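Local coordinates for 3-carboxy-cis,cis-muconate cycloisomerase (Acinetobacter calcoaceticus, PDB 1Q5N), which is a cycloisomerase of the fumarase and adenylosuccinate lyase superfamily, a largely helical enzyme whose assembly holds four copies of the chain, at residues R15-I20 / L126-N131; I81-V86 / A108-I113; T139-A144 / R172-F177; A374-L379 / M383-A388. All blocks are in the same frame, centred on the assembly; numbering follows the deposited sequence.

Contact 1: residues R15-I20 / L126-N131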
# COMPACT_ATOMS: atom_id res chain seq x y z
N ARG A 15 -4.86 25.19 -5.10
CA ARG A 15 -6.13 25.74 -5.54
C ARG A 15 -6.61 25.44 -6.99
O ARG A 15 -7.71 24.98 -7.17
CB ARG A 15 -6.14 27.24 -5.28
CG ARG A 15 -7.50 27.79 -5.03
CD ARG A 15 -7.53 29.23 -5.49
NE ARG A 15 -7.43 30.18 -4.36
CZ ARG A 15 -7.13 31.48 -4.49
NH1 ARG A 15 -6.88 32.00 -5.70
NH2 ARG A 15 -7.11 32.27 -3.41
N ASP A 16 -5.80 25.70 -8.01
CA ASP A 16 -6.21 25.43 -9.39
C ASP A 16 -6.46 23.93 -9.71
O ASP A 16 -7.45 23.58 -10.38
CB ASP A 16 -5.18 26.03 -10.37
CG ASP A 16 -4.85 27.52 -10.04
OD1 ASP A 16 -5.79 28.34 -9.88
OD2 ASP A 16 -3.63 27.86 -9.94
N VAL A 17 -5.59 23.04 -9.23
CA VAL A 17 -5.79 21.64 -9.50
C VAL A 17 -7.04 21.14 -8.75
O VAL A 17 -7.76 20.32 -9.26
CB VAL A 17 -4.49 20.85 -9.16
CG1 VAL A 17 -4.73 19.33 -9.20
CG2 VAL A 17 -3.39 21.26 -10.15
N THR A 18 -7.31 21.65 -7.56
CA THR A 18 -8.52 21.28 -6.83
C THR A 18 -9.81 21.70 -7.60
O THR A 18 -10.83 21.00 -7.58
CB THR A 18 -8.51 21.94 -5.41
OG1 THR A 18 -7.51 21.31 -4.64
CG2 THR A 18 -9.83 21.75 -4.67
N GLU A 19 -9.74 22.84 -8.27
CA GLU A 19 -10.87 23.33 -9.04
C GLU A 19 -11.09 22.43 -10.25
O GLU A 19 -12.23 22.12 -10.58
CB GLU A 19 -10.62 24.77 -9.51
CG GLU A 19 -11.84 25.68 -9.34
CD GLU A 19 -11.50 27.15 -9.69
OE1 GLU A 19 -10.70 27.81 -8.92
OE2 GLU A 19 -12.04 27.62 -10.74
N ILE A 20 -10.01 22.01 -10.91
CA ILE A 20 -10.17 21.15 -12.07
C ILE A 20 -10.90 19.84 -11.71
O ILE A 20 -11.64 19.31 -12.55
CB ILE A 20 -8.79 20.83 -12.73
CG1 ILE A 20 -8.31 22.07 -13.49
CG2 ILE A 20 -8.88 19.65 -13.71
CD1 ILE A 20 -6.86 21.98 -13.91
N LEU A 126 -2.11 18.49 -15.72
CA LEU A 126 -0.72 18.19 -16.09
C LEU A 126 -0.01 19.49 -16.50
O LEU A 126 1.16 19.66 -16.21
CB LEU A 126 -0.65 17.24 -17.28
CG LEU A 126 -0.14 15.83 -17.02
CD1 LEU A 126 0.38 15.28 -18.33
CD2 LEU A 126 0.99 15.81 -15.97
N ALA A 127 -0.72 20.38 -17.19
CA ALA A 127 -0.14 21.65 -17.66
C ALA A 127 0.29 22.43 -16.42
O ALA A 127 1.38 22.96 -16.38
CB ALA A 127 -1.21 22.49 -18.50
N ILE A 128 -0.57 22.50 -15.41
CA ILE A 128 -0.21 23.19 -14.19
C ILE A 128 0.96 22.51 -13.48
O ILE A 128 1.91 23.19 -13.10
CB ILE A 128 -1.40 23.26 -13.22
CG1 ILE A 128 -2.44 24.22 -13.78
CG2 ILE A 128 -0.94 23.75 -11.82
CD1 ILE A 128 -3.72 24.13 -13.01
N VAL A 129 0.92 21.18 -13.31
CA VAL A 129 2.00 20.47 -12.63
C VAL A 129 3.31 20.65 -13.39
O VAL A 129 4.37 20.87 -12.79
CB VAL A 129 1.68 18.95 -12.47
CG1 VAL A 129 2.95 18.16 -12.19
CG2 VAL A 129 0.70 18.76 -11.34
N GLN A 130 3.23 20.59 -14.72
CA GLN A 130 4.44 20.73 -15.51
C GLN A 130 5.03 22.13 -15.31
O GLN A 130 6.24 22.31 -15.16
CB GLN A 130 4.15 20.49 -17.00
CG GLN A 130 5.36 20.77 -17.87
CD GLN A 130 5.25 20.17 -19.25
OE1 GLN A 130 4.15 19.96 -19.78
NE2 GLN A 130 6.41 19.89 -19.86
N ASN A 131 4.17 23.13 -15.30
CA ASN A 131 4.69 24.44 -15.10
C ASN A 131 5.31 24.58 -13.69
O ASN A 131 6.31 25.27 -13.53
CB ASN A 131 3.61 25.48 -15.34
CG ASN A 131 4.15 26.89 -15.25
OD1 ASN A 131 3.67 27.70 -14.46
ND2 ASN A 131 5.21 27.19 -16.05

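Contact 2: residues I81-V86 / A108-I113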
# COMPACT_ATOMS: atom_id res chain seq x y z
N ILE A 81 -22.15 8.96 -12.30
CA ILE A 81 -22.66 10.28 -12.56
C ILE A 81 -23.18 10.49 -13.96
O ILE A 81 -24.09 11.30 -14.15
CB ILE A 81 -21.55 11.31 -12.34
CG1 ILE A 81 -21.02 11.17 -10.93
CG2 ILE A 81 -22.10 12.73 -12.54
CD1 ILE A 81 -19.73 11.96 -10.74
N ALA A 82 -22.61 9.79 -14.93
CA ALA A 82 -23.01 10.04 -16.31
C ALA A 82 -24.49 9.80 -16.60
O ALA A 82 -25.10 10.61 -17.29
CB ALA A 82 -22.16 9.24 -17.26
N ILE A 83 -25.05 8.72 -16.08
CA ILE A 83 -26.45 8.39 -16.35
C ILE A 83 -27.45 9.50 -15.98
O ILE A 83 -28.21 9.94 -16.82
CB ILE A 83 -26.80 7.01 -15.68
CG1 ILE A 83 -26.18 5.87 -16.51
CG2 ILE A 83 -28.31 6.78 -15.61
CD1 ILE A 83 -26.17 4.54 -15.82
N PRO A 84 -27.43 9.99 -14.73
CA PRO A 84 -28.37 11.05 -14.35
C PRO A 84 -27.96 12.36 -15.02
O PRO A 84 -28.77 13.25 -15.22
CB PRO A 84 -28.21 11.13 -12.84
CG PRO A 84 -27.56 9.82 -12.46
CD PRO A 84 -26.64 9.55 -13.57
N PHE A 85 -26.69 12.50 -15.35
CA PHE A 85 -26.25 13.71 -15.99
C PHE A 85 -26.85 13.78 -17.41
O PHE A 85 -27.31 14.83 -17.83
CB PHE A 85 -24.72 13.73 -16.04
CG PHE A 85 -24.17 14.57 -17.14
CD1 PHE A 85 -24.03 15.94 -16.99
CD2 PHE A 85 -23.77 13.99 -18.34
CE1 PHE A 85 -23.50 16.72 -18.03
CE2 PHE A 85 -23.24 14.76 -19.38
CZ PHE A 85 -23.10 16.11 -19.23
N VAL A 86 -26.83 12.66 -18.14
CA VAL A 86 -27.38 12.59 -19.47
C VAL A 86 -28.87 12.94 -19.42
O VAL A 86 -29.31 13.73 -20.22
CB VAL A 86 -27.15 11.17 -20.14
CG1 VAL A 86 -28.08 10.96 -21.34
CG2 VAL A 86 -25.75 11.09 -20.66
N ALA A 108 -22.92 6.87 -27.47
CA ALA A 108 -21.90 6.72 -26.45
C ALA A 108 -22.41 5.94 -25.26
O ALA A 108 -23.63 5.72 -25.09
CB ALA A 108 -21.43 8.08 -25.98
N THR A 109 -21.48 5.47 -24.43
CA THR A 109 -21.91 4.78 -23.22
C THR A 109 -21.34 5.66 -22.10
O THR A 109 -20.49 6.52 -22.37
CB THR A 109 -21.33 3.39 -23.12
OG1 THR A 109 -21.83 2.81 -21.93
CG2 THR A 109 -19.81 3.43 -23.00
N SER A 110 -21.80 5.45 -20.87
CA SER A 110 -21.35 6.25 -19.71
C SER A 110 -19.84 6.39 -19.56
O SER A 110 -19.33 7.49 -19.34
CB SER A 110 -21.86 5.64 -18.41
OG SER A 110 -23.26 5.63 -18.44
N GLN A 111 -19.13 5.27 -19.68
CA GLN A 111 -17.69 5.30 -19.53
C GLN A 111 -16.98 6.17 -20.61
O GLN A 111 -15.91 6.73 -20.34
CB GLN A 111 -17.13 3.85 -19.47
CG GLN A 111 -15.62 3.85 -19.17
CD GLN A 111 -15.02 2.50 -18.78
OE1 GLN A 111 -15.71 1.45 -18.83
NE2 GLN A 111 -13.71 2.52 -18.43
N ASP A 112 -17.54 6.29 -21.81
CA ASP A 112 -16.88 7.13 -22.81
C ASP A 112 -16.83 8.57 -22.29
O ASP A 112 -15.79 9.22 -22.34
CB ASP A 112 -17.65 7.14 -24.14
CG ASP A 112 -17.75 5.77 -24.78
OD1 ASP A 112 -16.75 5.00 -24.71
OD2 ASP A 112 -18.83 5.46 -25.35
N ILE A 113 -17.95 9.07 -21.78
CA ILE A 113 -18.01 10.43 -21.31
C ILE A 113 -17.17 10.62 -20.01
O ILE A 113 -16.50 11.62 -19.84
CB ILE A 113 -19.49 10.83 -21.03
CG1 ILE A 113 -20.33 10.67 -22.30
CG2 ILE A 113 -19.56 12.24 -20.48
CD1 ILE A 113 -19.79 11.37 -23.53

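Contact 3: residues T139-A144 / R172-F177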
# COMPACT_ATOMS: atom_id res chain seq x y z
N THR A 139 14.34 27.68 -10.49
CA THR A 139 14.74 28.17 -9.19
C THR A 139 15.88 27.27 -8.58
O THR A 139 16.87 27.80 -8.07
CB THR A 139 13.54 28.24 -8.27
OG1 THR A 139 12.51 29.01 -8.92
CG2 THR A 139 13.89 28.88 -6.95
N ALA A 140 15.80 25.94 -8.69
CA ALA A 140 16.87 25.16 -8.09
C ALA A 140 18.19 25.42 -8.83
O ALA A 140 19.24 25.49 -8.20
CB ALA A 140 16.55 23.66 -8.10
N LEU A 141 18.14 25.55 -10.16
CA LEU A 141 19.37 25.79 -10.91
C LEU A 141 19.99 27.13 -10.48
O LEU A 141 21.17 27.23 -10.26
CB LEU A 141 19.11 25.84 -12.41
CG LEU A 141 18.73 24.60 -13.21
CD1 LEU A 141 18.15 25.07 -14.56
CD2 LEU A 141 19.92 23.68 -13.41
N SER A 142 19.18 28.16 -10.34
CA SER A 142 19.67 29.47 -9.95
C SER A 142 20.31 29.48 -8.54
O SER A 142 21.38 30.07 -8.34
CB SER A 142 18.51 30.45 -10.06
OG SER A 142 18.74 31.55 -9.21
N GLN A 143 19.68 28.80 -7.58
CA GLN A 143 20.20 28.73 -6.22
C GLN A 143 21.43 27.86 -6.20
O GLN A 143 22.35 28.10 -5.44
CB GLN A 143 19.13 28.14 -5.29
CG GLN A 143 17.92 29.04 -5.23
CD GLN A 143 18.07 30.16 -4.21
OE1 GLN A 143 19.10 30.85 -4.17
NE2 GLN A 143 17.04 30.33 -3.38
N ALA A 144 21.47 26.84 -7.04
CA ALA A 144 22.64 25.97 -7.06
C ALA A 144 23.88 26.77 -7.40
O ALA A 144 24.98 26.52 -6.87
CB ALA A 144 22.46 24.83 -8.07
N ARG A 172 21.70 18.42 -7.42
CA ARG A 172 21.13 17.08 -7.40
C ARG A 172 19.56 17.18 -7.54
O ARG A 172 18.95 16.44 -8.32
CB ARG A 172 21.53 16.36 -6.10
CG ARG A 172 22.94 15.77 -6.13
CD ARG A 172 23.47 15.51 -4.70
NE ARG A 172 22.52 14.73 -3.88
CZ ARG A 172 22.54 14.70 -2.55
NH1 ARG A 172 23.46 15.38 -1.89
NH2 ARG A 172 21.61 14.01 -1.88
N TRP A 173 18.95 18.12 -6.82
CA TRP A 173 17.51 18.30 -6.90
C TRP A 173 17.05 18.81 -8.27
O TRP A 173 15.99 18.38 -8.82
CB TRP A 173 17.02 19.25 -5.78
CG TRP A 173 17.38 18.76 -4.43
CD1 TRP A 173 17.70 17.48 -4.07
CD2 TRP A 173 17.37 19.52 -3.21
NE1 TRP A 173 17.88 17.40 -2.72
CE2 TRP A 173 17.69 18.64 -2.17
CE3 TRP A 173 17.12 20.87 -2.91
CZ2 TRP A 173 17.78 19.04 -0.84
CZ3 TRP A 173 17.20 21.28 -1.56
CH2 TRP A 173 17.53 20.36 -0.55
N ALA A 174 17.85 19.72 -8.83
CA ALA A 174 17.55 20.30 -10.13
C ALA A 174 17.53 19.20 -11.18
O ALA A 174 16.59 19.07 -11.95
CB ALA A 174 18.61 21.37 -10.49
N SER A 175 18.58 18.41 -11.21
CA SER A 175 18.66 17.34 -12.20
C SER A 175 17.46 16.35 -12.04
O SER A 175 16.98 15.78 -13.03
CB SER A 175 20.02 16.64 -12.05
OG SER A 175 20.23 15.64 -13.02
N ALA A 176 16.98 16.15 -10.80
CA ALA A 176 15.86 15.25 -10.59
C ALA A 176 14.61 15.92 -11.22
O ALA A 176 13.79 15.26 -11.87
CB ALA A 176 15.65 14.99 -9.10
N PHE A 177 14.47 17.22 -11.03
CA PHE A 177 13.33 17.89 -11.64
C PHE A 177 13.40 17.82 -13.19
O PHE A 177 12.37 17.64 -13.86
CB PHE A 177 13.25 19.35 -11.20
CG PHE A 177 12.75 19.52 -9.82
CD1 PHE A 177 11.54 18.91 -9.42
CD2 PHE A 177 13.41 20.35 -8.93
CE1 PHE A 177 10.97 19.16 -8.15
CE2 PHE A 177 12.84 20.61 -7.64
CZ PHE A 177 11.61 20.01 -7.26

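Contact 4: residues A374-L379 / M383-A388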
# COMPACT_ATOMS: atom_id res chain seq x y z
N ALA A 374 41.66 13.51 4.26
CA ALA A 374 42.29 14.53 3.44
C ALA A 374 43.80 14.62 3.88
O ALA A 374 44.70 14.66 3.01
CB ALA A 374 41.58 15.90 3.67
N VAL A 375 44.08 14.62 5.18
CA VAL A 375 45.48 14.68 5.66
C VAL A 375 46.28 13.46 5.18
O VAL A 375 47.45 13.55 4.80
CB VAL A 375 45.56 14.73 7.21
CG1 VAL A 375 47.02 14.72 7.65
CG2 VAL A 375 44.84 15.98 7.73
N MET A 376 45.63 12.32 5.20
CA MET A 376 46.25 11.10 4.77
C MET A 376 46.61 11.11 3.25
O MET A 376 47.66 10.61 2.87
CB MET A 376 45.30 9.97 5.11
CG MET A 376 45.98 8.66 5.27
SD MET A 376 45.06 7.56 4.25
CE MET A 376 45.95 7.86 2.63
N MET A 377 45.73 11.69 2.41
CA MET A 377 45.99 11.81 0.95
C MET A 377 47.16 12.77 0.67
O MET A 377 47.96 12.52 -0.22
CB MET A 377 44.76 12.35 0.21
CG MET A 377 43.55 11.44 0.22
SD MET A 377 43.83 9.95 -0.71
CE MET A 377 43.80 8.72 0.58
N ALA A 378 47.24 13.87 1.42
CA ALA A 378 48.33 14.83 1.26
C ALA A 378 49.67 14.22 1.64
O ALA A 378 50.69 14.58 1.06
CB ALA A 378 48.08 16.06 2.12
N LEU A 379 49.67 13.29 2.61
CA LEU A 379 50.89 12.63 3.07
C LEU A 379 51.33 11.42 2.27
O LEU A 379 52.51 11.12 2.25
CB LEU A 379 50.75 12.17 4.53
CG LEU A 379 51.14 13.13 5.65
CD1 LEU A 379 52.64 13.23 5.82
CD2 LEU A 379 50.59 14.49 5.31
N MET A 383 55.15 9.67 1.68
CA MET A 383 55.30 8.68 2.74
C MET A 383 54.90 7.22 2.45
O MET A 383 55.38 6.30 3.10
CB MET A 383 54.48 9.23 3.92
CG MET A 383 54.92 8.84 5.31
SD MET A 383 54.04 9.84 6.55
CE MET A 383 55.05 11.29 6.55
N GLY A 384 54.03 7.03 1.46
CA GLY A 384 53.54 5.71 1.14
C GLY A 384 52.21 5.66 1.87
O GLY A 384 52.17 6.04 3.04
N ARG A 385 51.15 5.22 1.23
CA ARG A 385 49.84 5.19 1.88
C ARG A 385 49.79 4.47 3.24
O ARG A 385 49.06 4.89 4.13
CB ARG A 385 48.78 4.61 0.94
CG ARG A 385 47.43 5.36 1.01
CD ARG A 385 46.24 4.50 0.55
NE ARG A 385 46.14 4.36 -0.92
CZ ARG A 385 45.63 3.29 -1.55
NH1 ARG A 385 45.17 2.26 -0.85
NH2 ARG A 385 45.58 3.26 -2.89
N LEU A 386 50.55 3.40 3.40
CA LEU A 386 50.57 2.63 4.66
C LEU A 386 51.07 3.52 5.78
O LEU A 386 50.47 3.64 6.84
CB LEU A 386 51.54 1.44 4.53
CG LEU A 386 52.01 1.27 3.07
CD1 LEU A 386 53.44 0.69 2.99
CD2 LEU A 386 50.95 0.40 2.34
N ASN A 387 52.20 4.14 5.51
CA ASN A 387 52.83 5.02 6.44
C ASN A 387 51.98 6.24 6.78
O ASN A 387 51.94 6.69 7.93
CB ASN A 387 54.15 5.47 5.88
CG ASN A 387 55.27 5.15 6.79
OD1 ASN A 387 55.62 3.97 6.97
ND2 ASN A 387 55.83 6.18 7.42
N ALA A 388 51.32 6.79 5.76
CA ALA A 388 50.45 7.94 5.94
C ALA A 388 49.26 7.51 6.81
O ALA A 388 48.92 8.17 7.78
CB ALA A 388 49.96 8.44 4.58

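Contact 1: residues R15-I20 / L126-N131
Ile128 is the single residue of 126-131 that meets Asp16, Val17 and Ile20, which line one face of the short helix 15-20. The two helices run nearly antiparallel, at 165° and with their axes 10.1 Å apart at closest approach. That spacing suits one branched side chain reaching across. CB of Ile128 already lies 4.2 Å from CG2 of Val17. One step further out, CG2 of Ile128 meets the same Val17 methyl, CG2, at 3.9 Å, the two side chains sliding past each other in opposite directions. The other branch leaves with CG1 anti to the carbonyl carbon (chi1 -71°) and is extended beyond it, so that its methyl is carried to the far helix. There CD1 of Ile128 packs on CB of Asp16 at 3.6 Å and reaches CD1 of Ile20 tip to tip at 3.9 Å. Asp16 thus offers its methylene to the contact, while its OD2 bonds to the side-chain amide of Gln14. Val17, the buried partner, also rests on Phe335 and Ala339 of helix 323-351. Short and branched, Val17 fills the space near its own helix, while the longer isoleucines supply the reach. With no hydrogen bond between the segments, attraction here comes from dispersion and the exclusion of water; directional bonds lie around it, such as Thr18 OG1 with Gln336 and Ile20 O with Gln121.

Contact 2: residues I81-V86 / A108-I113
Ala82 packs against Ser110 where helix 82-94 of the largely helical lyase fold passes the N-terminal end of the long helix 110-146. The backbones come close, with Ala82 CA and Ser110 CA only 5.4 Å apart, and small side chains make this possible. On the tight, inner side, CB of Ala82 lies 3.8 Å from CB of Ser110. The methyl suits a buried position here, for it also touches Met30 of helix 23-43. Deeper along the same side the packing becomes looser: Ile113 and Phe85 both direct their side chains into the interface, yet CG2 of Ile113 stays 4.6 Å from CE2 of the Phe85 ring. The ring also lies against Met30, and Ile113 against His105 and Glu34, so larger groups of neighbouring elements pack around this part.

The outer side is different. Ile83 is exposed and touches Ser110 with one branch, CG1 lying 3.5 Å from OG of Ser110. That hydroxyl is placed there by chi1 of -60°, with OG anti to the carbonyl carbon. This is a van der Waals contact between a methylene and an oxygen, and no hydrogen bond crosses between the segments.

At the start of helix 110-146, Thr109 holds the N-cap position without a side-chain capping bond. The bond that forms is the reverse one, to Asp112, whose carboxylate also receives His231 NE2 and the amides of Gly197 and Gly198: Thr109 N donates to Asp112 OD2 at 2.8 Å, nearly straight at 164°, arriving 38° out of the carboxylate plane.

Contact 3: residues T139-A144 / R172-F177
Ala140 and Ala174 face each other methyl to methyl between helices 110-146 and 166-191, which run in roughly opposite directions here within the long helical bundle characteristic of this superfamily. The apolar contacts come first. CB of Ala140 lies 3.9 Å from CB of Ala174 and 4.1 Å from CA of Ala174, so one methyl rests almost on the opposite backbone. The Ala140 and Ala174 CA atoms are consequently only 5.3 Å apart, a separation that alanine permits because its side chain ends at CB. Leu141 closes one flank: its CA-CB bond does not aim at the other helix, but with CG anti to the carbonyl carbon (chi1 -70°) its branch swings in and sets CD2 3.9 Å from CB of Ala174. Phe177 stands more loosely beside Ala140, its CD2 at 4.6 Å from the Ala140 CB, and its ring is held among Val251 and Met254 of helix 235-261 and Leu349 of helix 323-351.

Polar interactions serve other partners. Arg172 forms salt bridges with Glu318 and Glu233 of the third subunit, and Ser175 OG bonds to Glu448. No hydrogen bond joins the two segments. The chemistry at the crossing is therefore that of small hydrocarbon groups: close fit and dispersion bring the helices together, while the polar side chains Arg172 and Ser175 bond away from this contact, Arg172 to the third subunit.

Contact 4: residues A374-L379 / M383-A388
Met376 and Leu379 of one helix meet Arg385 and Ala388 of the next, helices 372-383 and 385-402 being consecutive and joined by a tight turn at Gly384. Ala388 is the small central residue. Its CB sits 3.6 Å from the carbonyl O of Met376 and 3.8 Å from CB of Leu379, so the second helix can settle directly on the backbone of the first. Met376 passes to one flank of it. With CG anti to the backbone N (chi1 -156°) and further bends at chi2 and chi3, the flexible thioether chain lays CG of Met376 4.0 Å from CB of Ala388, then carries its methyl on to the aliphatic part of Arg385, where the two long chains cross obliquely. Beyond these methylenes the guanidinium turns to another chain, where NH1 bonds to the backbone O of Arg102 of the third subunit.

On the other flank, Leu379 and Met383 are close neighbours at the turn. Their side chains lie side by side, pointing the same way, with Leu379 CD1 3.7 Å from Met383 SD. Leu379 also touches Phe420, and Met383 touches Tyr419. Leu379 O faces Met383 N, but at too poor an angle for a hydrogen bond. Glycine suits the turn: Gly384 has positive phi (97°) with psi 133°, a conformation in which the absence of a side chain leaves the carbonyl O of Met383 unobstructed. The following helix opens with Ala388 N donating to Gly384 O at 2.9 Å.

In the fold
Contacts 1, 2 and 3 share helix 110-146, each at a different level: contact 2 at its start, contact 1 about 25 Å away between centres, and contact 3 a further 21 Å from contact 1. Along the chain, the segments of contact 2 fall between the two of contact 1; contact 3 follows and contact 4 comes last. One long helix thus gathers partners from early and later parts of the sequence. Contact 4 lies in the C-terminal family region, its centre about 75 Å from contact 2, across the chain's centre. Contacts 3 and 4, about 36 Å apart, both touch the third subunit, so the bundle and the C-terminal helices each take part in the assembly.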